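Local structure of CofB (Escherichia coli, 5AX6) at the interface of chains A and B. The protein is a minor pilin of the CFA/III type IVb pilus that forms a homotrimer and probably helps to start pilus assembly. Residues are numbered along the deposited sequence; one frame, centred on the assembly and turned at random. Chains: chain A/B, CofB.

Contact 1: the interface of chains A and B. Residues chain A 404-406, 481; chain B 403-405.
A:Ile405 and B:Ile405 meet across the contact, each on strand 398-409 of its chain. B:Ile405 N gives a hydrogen bond to A:Ile405 O at 2.9 Å, with an angle of 167° at the hydrogen. The bond runs from chain B to chain A and is not returned, as expected where the interface is not an exact two-fold.

The polar side-chain group is A:Asn481, on strand 478-487. Its amide oxygen OD1 is modelled as accepting from the hydroxyl B:Ser404 OG, which is tilted from the carbonyl plane. OD1 of A:Asn481 also lies 2.8 Å from B:Ala403 O, although both can only accept. The amide orientation is therefore doubtful. With nitrogen and oxygen exchanged, the amide could donate to B:Ala403 O. Its nitrogen would then also face B:Ser404 OG, so the direction of that bond is equally doubtful.

Water 1 also joins the sides. It bonds to B:Ala403 N at 2.9 Å and to B:Ala403 O, and is 3.3 Å from A:Asn481 OD1.

Apolar contacts are modest. A:Ser404 CB faces B:Ser404 CB. The A:Ile405 and B:Ile405 side chains run at a slant to each other. CG2 of A:Ile405, anti to the backbone N, lies 3.9 Å from CD1 of B:Ile405.

Contact 2: the interface of chains A and B. Residues chain A 326, 328, 346; chain B 328, 330, 345-347.
A:Ile346 meets B:Ile328, B:Val330 and B:Ile346 through aliphatic groups, with no aromatic or charged plane among them to offer faces or edges. A backbone carbonyl also takes part: A:Ala326 O lies 3.7 Å from the B:Val330 methyl CG2.

The centre of the patch is the outer methyl CD1 of A:Ile346. A:Ile346 CD1 is 3.5 Å from B:Val330 CG2. It lies equally near the methylene of its own counterpart, with A:Ile346 CD1 to B:Ile346 CG1 at 3.5 Å. On a third side A:Ile346 CD1 meets B:Ile328 CG2 at 3.6 Å. CG1 of A:Ile346 stands anti to the carbonyl carbon (chi1 -63°) and the chain runs on extended (chi2 163°), which carries CD1 in among these groups.

The A:Ile346 and B:Ile346 side chains cross at about a right angle. The branch methyl CG2 of A:Ile346 also leans on B:Ile346 CG1, at 3.9 Å. Nearby, A:Ile328 and B:Ile328 point at each other tip to tip, CG1 of A:Ile328 against CG2 of B:Ile328.

Replacing A:Ile346 with alanine would probably leave a gap between B:Val330, B:Ile328 and B:Ile346.

A:Ile328, B:Ile328 and B:Val330 belong to strand 327-333, while A:Ile346 and B:Ile346 lie in the short link between strands 341-344 and 348-353.

Contact 3: the interface of chains A and B. Residues chain A 236, 238, 240; chain B 26-27, 29, 105, 244.
The loop of chain A between strands 220-227 and 246-247 meets the turn of chain B that follows the N-terminal pilin helix 4-25. NH1 and NH2 of A:Arg236 both give hydrogen bonds to the carbonyl oxygen B:Ala26 O, at 3.2 and 2.8 Å. Both bonds lie close to the guanidinium plane. NH1 comes nearly along the carbonyl axis, whereas NH2 stands above the carbonyl plane.

A:Asp238 holds the arginine side-on from within its own chain. A:Arg236 NE forms a hydrogen-bonded salt bridge to A:Asp238 OD1 at 2.8 Å, and NH2 bonds to OD2. A:Arg240 N reaches OD1 from the face opposite to A:Arg236 NE.

A:Arg240 NH2 bonds to B:Gln29 O at 2.9 Å, above the carbonyl plane. Water 2 links the same oxygen to A:Arg240 NE. The A:Arg240 guanidinium is nearly parallel to the B:Glu27 carboxylate (19°), with a long salt bridge of 3.8 Å from A:Arg240 NE to B:Glu27 OE1.

B:Glu27 OE2 also comes 3.4 Å from A:Asp238 OD2. B:Lys105 NZ probably eases this approach of two acids, with a hydrogen-bonded salt bridge of 2.6 Å to the syn lone pair of B:Glu27 OE2. Water 3 joins A:Asp238 O to B:Asp244 OD2.

The site ties the pilin region of one subunit to a loop of its neighbour in the trimer.

Contact 1: the interface of chains A and B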
ATOM      1  N   SER A 404     -10.031  -4.161 -40.945  1.00 15.40           N
ATOM      2  CA  SER A 404     -10.969  -3.200 -41.531  1.00 18.81           C
ATOM      3  C   SER A 404     -10.309  -2.539 -42.733  1.00 18.47           C
ATOM      4  O   SER A 404      -9.097  -2.324 -42.726  1.00 17.83           O
ATOM      5  CB  SER A 404     -11.384  -2.135 -40.511  1.00 18.55           C
ATOM      6  OG  SER A 404     -11.925  -2.725 -39.342  1.00 26.60           O
ATOM      7  N   ILE A 405     -11.084  -2.220 -43.766  1.00 15.11           N
ATOM      8  CA  ILE A 405     -10.499  -1.654 -44.968  1.00 16.48           C
ATOM      9  C   ILE A 405      -9.978  -0.231 -44.748  1.00 16.16           C
ATOM     10  O   ILE A 405     -10.687   0.624 -44.208  1.00 17.86           O
ATOM     11  CB  ILE A 405     -11.500  -1.627 -46.132  1.00 17.86           C
ATOM     12  CG1 ILE A 405     -12.027  -3.032 -46.408  1.00 16.85           C
ATOM     13  CG2 ILE A 405     -10.820  -1.019 -47.362  1.00 15.55           C
ATOM     14  CD1 ILE A 405     -13.046  -3.097 -47.540  1.00 21.92           C
ATOM     15  N   ALA A 406      -8.740   0.023 -45.172  1.00 16.20           N
ATOM     16  CA  ALA A 406      -8.126   1.335 -44.986  1.00 16.39           C
ATOM     17  C   ALA A 406      -7.980   2.100 -46.305  1.00 25.95           C
ATOM     18  O   ALA A 406      -8.091   3.322 -46.325  1.00 31.14           O
ATOM     19  CB  ALA A 406      -6.770   1.193 -44.303  1.00 18.28           C
ATOM     20  N   ASN A 481      -6.452  -1.871 -41.704  1.00 17.14           N
ATOM     21  CA  ASN A 481      -6.073  -1.706 -40.310  1.00 16.51           C
ATOM     22  C   ASN A 481      -6.441  -2.967 -39.554  1.00 20.44           C
ATOM     23  O   ASN A 481      -7.614  -3.347 -39.518  1.00 16.85           O
ATOM     24  CB  ASN A 481      -6.763  -0.478 -39.703  1.00 18.89           C
ATOM     25  CG  ASN A 481      -6.292   0.815 -40.350  1.00 21.31           C
ATOM     26  OD1 ASN A 481      -7.087   1.585 -40.897  1.00 23.28           O
ATOM     27  ND2 ASN A 481      -4.998   1.040 -40.307  1.00 20.11           N
TER
ATOM     28  N   ALA B 403      -6.908   5.209 -40.228  1.00 17.33           N
ATOM     29  CA  ALA B 403      -8.274   5.517 -40.656  1.00 17.33           C
ATOM     30  C   ALA B 403      -8.855   4.302 -41.383  1.00 16.94           C
ATOM     31  O   ALA B 403      -8.209   3.752 -42.268  1.00 21.32           O
ATOM     32  CB  ALA B 403      -8.295   6.752 -41.565  1.00 20.17           C
ATOM     33  N   SER B 404     -10.043   3.859 -40.972  1.00 15.40           N
ATOM     34  CA  SER B 404     -10.735   2.744 -41.625  1.00 18.81           C
ATOM     35  C   SER B 404     -12.033   3.258 -42.230  1.00 18.47           C
ATOM     36  O   SER B 404     -12.660   4.156 -41.666  1.00 17.83           O
ATOM     37  CB  SER B 404     -11.032   1.616 -40.632  1.00 18.55           C
ATOM     38  OG  SER B 404      -9.850   1.173 -39.988  1.00 26.60           O
ATOM     39  N   ILE B 405     -12.442   2.710 -43.371  1.00 15.11           N
ATOM     40  CA  ILE B 405     -13.635   3.210 -44.033  1.00 16.48           C
ATOM     41  C   ILE B 405     -14.913   2.876 -43.259  1.00 16.16           C
ATOM     42  O   ILE B 405     -15.129   1.727 -42.861  1.00 17.86           O
ATOM     43  CB  ILE B 405     -13.774   2.653 -45.457  1.00 17.86           C
ATOM     44  CG1 ILE B 405     -12.531   2.986 -46.277  1.00 16.85           C
ATOM     45  CG2 ILE B 405     -15.047   3.217 -46.092  1.00 15.55           C
ATOM     46  CD1 ILE B 405     -12.574   2.452 -47.705  1.00 21.92           C
TER
HETATM   47  O   HOH W   1      -5.141   3.958 -42.088  1.00 25.34           O

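Contact 2: the interface of chains A and B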
ATOM      1  N   ALA A 326       1.273  -2.359 -17.539  1.00 17.46           N
ATOM      2  CA  ALA A 326       0.573  -3.537 -17.046  1.00 20.52           C
ATOM      3  C   ALA A 326      -0.259  -4.157 -18.161  1.00 19.05           C
ATOM      4  O   ALA A 326      -0.576  -3.482 -19.147  1.00 20.53           O
ATOM      5  CB  ALA A 326      -0.330  -3.168 -15.866  1.00 18.77           C
ATOM      6  N   ILE A 328      -3.971  -5.246 -18.947  1.00 17.94           N
ATOM      7  CA  ILE A 328      -5.282  -4.902 -18.404  1.00 14.50           C
ATOM      8  C   ILE A 328      -6.314  -5.864 -18.921  1.00 18.54           C
ATOM      9  O   ILE A 328      -6.304  -6.213 -20.098  1.00 19.25           O
ATOM     10  CB  ILE A 328      -5.714  -3.462 -18.765  1.00 15.37           C
ATOM     11  CG1 ILE A 328      -4.703  -2.449 -18.212  1.00 16.52           C
ATOM     12  CG2 ILE A 328      -7.140  -3.190 -18.248  1.00 16.05           C
ATOM     13  CD1 ILE A 328      -4.529  -2.482 -16.677  1.00 17.88           C
ATOM     14  N   ILE A 346      -6.538  -4.718 -23.940  1.00 15.67           N
ATOM     15  CA  ILE A 346      -6.314  -3.531 -24.751  1.00 14.23           C
ATOM     16  C   ILE A 346      -5.796  -3.934 -26.128  1.00 16.07           C
ATOM     17  O   ILE A 346      -4.809  -4.673 -26.234  1.00 14.96           O
ATOM     18  CB  ILE A 346      -5.315  -2.597 -24.054  1.00 14.26           C
ATOM     19  CG1 ILE A 346      -5.920  -2.113 -22.724  1.00 11.74           C
ATOM     20  CG2 ILE A 346      -4.910  -1.434 -24.976  1.00 17.09           C
ATOM     21  CD1 ILE A 346      -4.877  -1.523 -21.754  1.00 14.93           C
TER
ATOM     22  N   ILE B 328      -2.152   4.002 -19.535  1.00 17.94           N
ATOM     23  CA  ILE B 328      -1.719   2.608 -19.516  1.00 14.50           C
ATOM     24  C   ILE B 328      -0.756   2.360 -20.643  1.00 18.54           C
ATOM     25  O   ILE B 328      -0.966   2.834 -21.756  1.00 19.25           O
ATOM     26  CB  ILE B 328      -2.900   1.619 -19.640  1.00 15.37           C
ATOM     27  CG1 ILE B 328      -3.883   1.815 -18.478  1.00 16.52           C
ATOM     28  CG2 ILE B 328      -2.376   0.172 -19.709  1.00 16.05           C
ATOM     29  CD1 ILE B 328      -3.274   1.597 -17.074  1.00 17.88           C
ATOM     30  N   VAL B 330       0.923  -1.042 -22.499  1.00 16.79           N
ATOM     31  CA  VAL B 330       0.916  -2.502 -22.590  1.00 19.36           C
ATOM     32  C   VAL B 330       2.112  -2.972 -23.387  1.00 22.79           C
ATOM     33  O   VAL B 330       2.379  -2.446 -24.465  1.00 18.49           O
ATOM     34  CB  VAL B 330      -0.365  -3.032 -23.255  1.00 18.09           C
ATOM     35  CG1 VAL B 330      -0.413  -4.566 -23.178  1.00 23.78           C
ATOM     36  CG2 VAL B 330      -1.592  -2.436 -22.579  1.00 22.13           C
ATOM     37  N   THR B 345      -0.385   2.221 -26.142  1.00 15.77           N
ATOM     38  CA  THR B 345      -1.346   2.816 -25.215  1.00 16.59           C
ATOM     39  C   THR B 345      -2.762   2.450 -25.638  1.00 14.48           C
ATOM     40  O   THR B 345      -2.973   1.853 -26.682  1.00 16.65           O
ATOM     41  CB  THR B 345      -1.232   4.356 -25.168  1.00 19.11           C
ATOM     42  OG1 THR B 345      -1.490   4.879 -26.474  1.00 18.39           O
ATOM     43  CG2 THR B 345       0.155   4.796 -24.739  1.00 18.99           C
ATOM     44  N   ILE B 346      -3.732   2.840 -24.822  1.00 15.67           N
ATOM     45  CA  ILE B 346      -5.138   2.633 -25.132  1.00 14.23           C
ATOM     46  C   ILE B 346      -5.577   3.604 -26.223  1.00 16.07           C
ATOM     47  O   ILE B 346      -5.379   4.819 -26.097  1.00 14.96           O
ATOM     48  CB  ILE B 346      -5.989   2.823 -23.870  1.00 14.26           C
ATOM     49  CG1 ILE B 346      -5.605   1.751 -22.835  1.00 11.74           C
ATOM     50  CG2 ILE B 346      -7.490   2.805 -24.207  1.00 17.09           C
ATOM     51  CD1 ILE B 346      -6.074   2.082 -21.404  1.00 14.93           C
ATOM     52  N   PRO B 347      -6.184   3.088 -27.296  1.00 16.10           N
ATOM     53  CA  PRO B 347      -6.548   3.977 -28.405  1.00 15.28           C
ATOM     54  C   PRO B 347      -7.779   4.829 -28.124  1.00 19.71           C
ATOM     55  O   PRO B 347      -8.540   4.538 -27.194  1.00 18.10           O
ATOM     56  CB  PRO B 347      -6.831   3.005 -29.545  1.00 16.06           C
ATOM     57  CG  PRO B 347      -7.363   1.784 -28.841  1.00 18.81           C
ATOM     58  CD  PRO B 347      -6.530   1.685 -27.578  1.00 16.24           C
TER

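Contact 3: the interface of chains A and B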
ATOM      1  N   ARG A 236       5.908  -4.325  18.353  1.00 14.83           N
ATOM      2  CA  ARG A 236       7.213  -4.933  18.574  1.00 15.83           C
ATOM      3  C   ARG A 236       8.074  -4.990  17.326  1.00 16.68           C
ATOM      4  O   ARG A 236       7.570  -5.222  16.235  1.00 17.85           O
ATOM      5  CB  ARG A 236       7.048  -6.370  19.103  1.00 16.36           C
ATOM      6  CG  ARG A 236       6.382  -6.499  20.478  1.00 16.09           C
ATOM      7  CD  ARG A 236       6.204  -7.991  20.831  1.00 18.25           C
ATOM      8  NE  ARG A 236       7.490  -8.690  20.820  1.00 20.02           N
ATOM      9  CZ  ARG A 236       8.205  -8.973  21.906  1.00 20.22           C
ATOM     10  NH1 ARG A 236       7.760  -8.630  23.112  1.00 21.69           N
ATOM     11  NH2 ARG A 236       9.377  -9.590  21.777  1.00 20.96           N
ATOM     12  N   ASP A 238       9.766  -7.400  16.482  1.00 17.06           N
ATOM     13  CA  ASP A 238       9.644  -8.730  15.882  1.00 18.19           C
ATOM     14  C   ASP A 238       8.239  -9.020  15.341  1.00 20.40           C
ATOM     15  O   ASP A 238       7.974 -10.123  14.851  1.00 17.95           O
ATOM     16  CB  ASP A 238      10.075  -9.832  16.879  1.00 20.44           C
ATOM     17  CG  ASP A 238       9.201  -9.894  18.129  1.00 21.10           C
ATOM     18  OD1 ASP A 238       8.087  -9.310  18.161  1.00 19.16           O
ATOM     19  OD2 ASP A 238       9.629 -10.554  19.100  1.00 21.18           O
ATOM     20  N   ARG A 240       5.328  -9.384  16.777  1.00 19.81           N
ATOM     21  CA  ARG A 240       4.441 -10.307  17.494  1.00 19.90           C
ATOM     22  C   ARG A 240       3.222  -9.650  18.174  1.00 20.74           C
ATOM     23  O   ARG A 240       2.417 -10.340  18.792  1.00 21.07           O
ATOM     24  CB  ARG A 240       5.258 -11.106  18.524  1.00 22.17           C
ATOM     25  CG  ARG A 240       6.217 -12.115  17.857  1.00 21.29           C
ATOM     26  CD  ARG A 240       7.082 -12.882  18.867  1.00 21.88           C
ATOM     27  NE  ARG A 240       6.284 -13.515  19.914  1.00 22.86           N
ATOM     28  CZ  ARG A 240       5.513 -14.583  19.722  1.00 26.52           C
ATOM     29  NH1 ARG A 240       5.433 -15.137  18.517  1.00 25.72           N
ATOM     30  NH2 ARG A 240       4.814 -15.088  20.728  1.00 23.45           N
TER
ATOM     31  N   ALA B  26      13.458 -11.597  25.429  1.00 16.61           N
ATOM     32  CA  ALA B  26      12.555 -10.475  25.126  1.00 21.36           C
ATOM     33  C   ALA B  26      11.132 -10.899  24.733  1.00 23.26           C
ATOM     34  O   ALA B  26      10.289 -10.051  24.410  1.00 21.20           O
ATOM     35  CB  ALA B  26      13.153  -9.618  24.034  1.00 17.64           C
ATOM     36  N   GLU B  27      10.850 -12.200  24.746  1.00 18.03           N
ATOM     37  CA  GLU B  27       9.481 -12.652  24.489  1.00 20.79           C
ATOM     38  C   GLU B  27       8.869 -13.253  25.744  1.00 24.16           C
ATOM     39  O   GLU B  27       9.165 -14.388  26.096  1.00 23.16           O
ATOM     40  CB  GLU B  27       9.441 -13.674  23.337  1.00 18.12           C
ATOM     41  CG  GLU B  27       9.853 -13.087  22.006  1.00 23.58           C
ATOM     42  CD  GLU B  27       9.900 -14.111  20.868  1.00 26.89           C
ATOM     43  OE1 GLU B  27       9.448 -15.261  21.060  1.00 20.70           O
ATOM     44  OE2 GLU B  27      10.395 -13.751  19.779  1.00 22.35           O
ATOM     45  N   GLN B  29       5.633 -13.827  26.091  1.00 18.68           N
ATOM     46  CA  GLN B  29       4.719 -14.788  25.495  1.00 22.08           C
ATOM     47  C   GLN B  29       5.396 -15.386  24.266  1.00 24.53           C
ATOM     48  O   GLN B  29       5.906 -14.650  23.422  1.00 21.25           O
ATOM     49  CB  GLN B  29       3.393 -14.124  25.109  1.00 23.27           C
ATOM     50  CG  GLN B  29       2.611 -13.556  26.296  1.00 23.24           C
ATOM     51  CD  GLN B  29       2.126 -14.631  27.266  1.00 29.61           C
ATOM     52  OE1 GLN B  29       2.627 -14.750  28.392  1.00 36.57           O
ATOM     53  NE2 GLN B  29       1.142 -15.407  26.841  1.00 30.83           N
ATOM     54  N   LYS B 105       9.984 -21.370  16.176  1.00 22.05           N
ATOM     55  CA  LYS B 105      11.136 -20.888  15.426  1.00 26.28           C
ATOM     56  C   LYS B 105      12.400 -21.200  16.212  1.00 30.33           C
ATOM     57  O   LYS B 105      12.331 -21.358  17.422  1.00 28.52           O
ATOM     58  CB  LYS B 105      11.023 -19.382  15.211  1.00 31.37           C
ATOM     59  CG  LYS B 105      11.062 -18.620  16.554  1.00 38.66           C
ATOM     60  CD  LYS B 105      10.914 -17.109  16.391  1.00 46.79           C
ATOM     61  CE  LYS B 105      10.632 -16.420  17.736  1.00 37.73           C
ATOM     62  NZ  LYS B 105      10.164 -15.014  17.526  1.00 29.39           N
ATOM     63  N   ASP B 244      10.255  -6.346  11.682  1.00 14.30           N
ATOM     64  CA  ASP B 244      10.334  -7.605  10.940  1.00 16.60           C
ATOM     65  C   ASP B 244       9.080  -7.795  10.113  1.00 18.66           C
ATOM     66  O   ASP B 244       9.123  -8.290   8.987  1.00 20.13           O
ATOM     67  CB  ASP B 244      10.488  -8.798  11.873  1.00 19.98           C
ATOM     68  CG  ASP B 244      11.824  -8.809  12.601  1.00 26.88           C
ATOM     69  OD1 ASP B 244      12.714  -8.008  12.249  1.00 24.55           O
ATOM     70  OD2 ASP B 244      11.966  -9.629  13.528  1.00 23.21           O
TER
HETATM   71  O   HOH W   2       6.054 -12.105  22.248  1.00 28.27           O
HETATM   72  O   HOH W   3      10.157 -11.705  13.588  1.00 30.88           O

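Contact 2 lies between the other two, its C-alpha centre about 21 Å from that of contact 1 and about 45 Å from that of contact 3. Contacts 1 and 3 are about 66 Å apart, so the three sit nearly in a row along the length of the subunits. They share no residue. Contacts 1 and 2 both include like residues meeting, A:Ile405 with B:Ile405, A:Ile328 with B:Ile328 and A:Ile346 with B:Ile346, alongside unlike pairs. Contact 3 joins unlike segments and is more charged. Chains A and B thus touch at widely separated levels, which probably helps to keep the elongated trimer in register.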